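Local atomic coordinates of carboxypeptidase A (Helicoverpa armigera, PDB entry 1JQG), a protein that probably acts as a zinc-dependent metallocarboxypeptidase of the M14 family, made in the insect as a procarboxypeptidase with an activation peptide. Residues A[25-30]-A[63-68]. Numbering follows the deposited sequence.
Sequences AVYQVD and VLVPKF
Tyr-27 and Val-65 meet obliquely on one face of a two-strand pairing, ring CD1 lying 3.6 Å from methyl CG2. Tyr-27 CG is anti to the carbonyl carbon and beside the backbone N (chi1 -76°), toward the Val-65 end of the pairing. Tyr-27 CB also rests against Val-63 CG1, at 4.1 Å. Val-29 CG1 also approaches Val-63 CG1, the two side chains crossing at about a right angle. On the other face Val-26 CG2 touches Leu-64 CD1 at 3.6 Å. An alanine in place of Tyr-27 would probably leave a gap beside Val-65 CG2 and deprive Phe-73 of its ring partner.

The backbones join as antiparallel strands. Ala-25 and Val-65 form a hydrogen-bonded pair, with Ala-25 N to Val-65 O at 3.0 Å and Val-65 N to Ala-25 O at 2.8 Å. Tyr-27 and Val-63 form the next such pair, and Tyr-27 N reaches Val-63 O nearly straight (175° at the hydrogen). Val-26 and Leu-64 are the non-hydrogen-bonded pair between them.

The pairing lies in the activation peptide, away from the zinc site. Strands 25-30 and 61-65 are the central two of its four-stranded antiparallel sheet, flanked by 83-88 and 50-53. Helix 70-80 packs on the Tyr-27 face through Phe-73. Val-26 and Leu-64 instead touch Trp-52 of strand 50-53 and Val-91 of a loop.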
loop_
_atom_site.group_PDB
_atom_site.type_symbol
_atom_site.label_atom_id
_atom_site.label_comp_id
_atom_site.label_asym_id
_atom_site.label_seq_id
_atom_site.Cartn_x
_atom_site.Cartn_y
_atom_site.Cartn_z
ATOM N N ALA A 25 19.609 -6.771 -10.668
ATOM C CA ALA A 25 18.770 -7.619 -11.503
ATOM C C ALA A 25 17.551 -8.182 -10.753
ATOM O O ALA A 25 17.528 -8.520 -9.570
ATOM C CB ALA A 25 19.528 -8.817 -12.044
ATOM N N VAL A 26 16.460 -8.332 -11.503
ATOM C CA VAL A 26 15.220 -8.886 -10.997
ATOM C C VAL A 26 15.141 -10.352 -11.387
ATOM O O VAL A 26 15.274 -10.677 -12.575
ATOM C CB VAL A 26 13.978 -8.125 -11.539
ATOM C CG1 VAL A 26 12.679 -8.844 -11.199
ATOM C CG2 VAL A 26 13.957 -6.737 -10.904
ATOM N N TYR A 27 14.945 -11.195 -10.385
ATOM C CA TYR A 27 14.855 -12.629 -10.615
ATOM C C TYR A 27 13.437 -13.121 -10.334
ATOM O O TYR A 27 12.663 -12.519 -9.569
ATOM C CB TYR A 27 15.862 -13.372 -9.750
ATOM C CG TYR A 27 17.301 -13.313 -10.221
ATOM C CD1 TYR A 27 18.139 -12.302 -9.773
ATOM C CD2 TYR A 27 17.834 -14.276 -11.075
ATOM C CE1 TYR A 27 19.472 -12.257 -10.161
ATOM C CE2 TYR A 27 19.150 -14.217 -11.497
ATOM C CZ TYR A 27 19.964 -13.204 -11.028
ATOM O OH TYR A 27 21.266 -13.128 -11.417
ATOM N N GLN A 28 13.075 -14.226 -10.956
ATOM C CA GLN A 28 11.802 -14.896 -10.713
ATOM C C GLN A 28 12.085 -16.281 -10.131
ATOM O O GLN A 28 12.670 -17.105 -10.835
ATOM C CB GLN A 28 11.003 -14.907 -12.008
ATOM C CG GLN A 28 9.695 -15.652 -11.914
ATOM C CD GLN A 28 9.051 -15.877 -13.280
ATOM O OE1 GLN A 28 8.912 -17.048 -13.684
ATOM N NE2 GLN A 28 8.693 -14.771 -13.926
ATOM N N VAL A 29 11.769 -16.475 -8.851
ATOM C CA VAL A 29 12.011 -17.757 -8.203
ATOM C C VAL A 29 10.760 -18.625 -8.234
ATOM O O VAL A 29 9.710 -18.146 -7.859
ATOM C CB VAL A 29 12.510 -17.606 -6.757
ATOM C CG1 VAL A 29 13.757 -16.712 -6.825
ATOM C CG2 VAL A 29 11.521 -16.978 -5.799
ATOM N N ASP A 30 10.876 -19.844 -8.730
ATOM C CA ASP A 30 9.803 -20.800 -8.867
ATOM C C ASP A 30 10.032 -21.945 -7.904
ATOM O O ASP A 30 10.960 -22.707 -8.146
ATOM C CB ASP A 30 9.700 -21.365 -10.290
ATOM C CG ASP A 30 9.594 -20.282 -11.339
ATOM O OD1 ASP A 30 8.477 -20.141 -11.858
ATOM O OD2 ASP A 30 10.610 -19.591 -11.601
ATOM N N VAL A 63 12.256 -11.037 -6.899
ATOM C CA VAL A 63 13.192 -10.448 -5.931
ATOM C C VAL A 63 14.254 -9.606 -6.624
ATOM O O VAL A 63 14.745 -9.989 -7.693
ATOM C CB VAL A 63 13.815 -11.574 -5.059
ATOM C CG1 VAL A 63 14.387 -12.666 -5.942
ATOM C CG2 VAL A 63 14.803 -11.089 -4.014
ATOM N N LEU A 64 14.540 -8.424 -6.038
ATOM C CA LEU A 64 15.583 -7.561 -6.580
ATOM C C LEU A 64 16.948 -7.867 -5.971
ATOM O O LEU A 64 17.106 -7.804 -4.768
ATOM C CB LEU A 64 15.207 -6.099 -6.305
ATOM C CG LEU A 64 16.154 -5.030 -6.885
ATOM C CD1 LEU A 64 16.037 -5.108 -8.396
ATOM C CD2 LEU A 64 15.747 -3.698 -6.316
ATOM N N VAL A 65 17.892 -8.329 -6.757
ATOM C CA VAL A 65 19.202 -8.765 -6.290
ATOM C C VAL A 65 20.334 -7.861 -6.779
ATOM O O VAL A 65 20.511 -7.578 -7.970
ATOM C CB VAL A 65 19.516 -10.201 -6.761
ATOM C CG1 VAL A 65 20.933 -10.611 -6.313
ATOM C CG2 VAL A 65 18.389 -11.180 -6.395
ATOM N N PRO A 66 21.102 -7.311 -5.856
ATOM C CA PRO A 66 22.254 -6.460 -6.148
ATOM C C PRO A 66 23.293 -7.123 -7.029
ATOM O O PRO A 66 23.498 -8.336 -7.014
ATOM C CB PRO A 66 22.832 -6.118 -4.773
ATOM C CG PRO A 66 21.654 -6.259 -3.856
ATOM C CD PRO A 66 20.915 -7.462 -4.388
ATOM N N LYS A 67 24.081 -6.327 -7.751
ATOM C CA LYS A 67 25.110 -6.835 -8.651
ATOM C C LYS A 67 26.176 -7.666 -7.948
ATOM O O LYS A 67 26.626 -8.709 -8.442
ATOM C CB LYS A 67 25.790 -5.686 -9.368
ATOM C CG LYS A 67 26.833 -6.063 -10.415
ATOM C CD LYS A 67 27.185 -4.771 -11.173
ATOM C CE LYS A 67 27.668 -3.676 -10.231
ATOM N NZ LYS A 67 27.639 -2.309 -10.823
ATOM N N PHE A 68 26.565 -7.261 -6.743
ATOM C CA PHE A 68 27.581 -7.937 -5.970
ATOM C C PHE A 68 27.057 -9.136 -5.208
ATOM O O PHE A 68 27.771 -9.702 -4.377
ATOM C CB PHE A 68 28.263 -6.950 -5.005
ATOM C CG PHE A 68 29.102 -5.915 -5.708
ATOM C CD1 PHE A 68 28.771 -4.574 -5.594
ATOM C CD2 PHE A 68 30.193 -6.259 -6.486
ATOM C CE1 PHE A 68 29.522 -3.601 -6.229
ATOM C CE2 PHE A 68 30.940 -5.290 -7.119
ATOM C CZ PHE A 68 30.612 -3.955 -6.996
#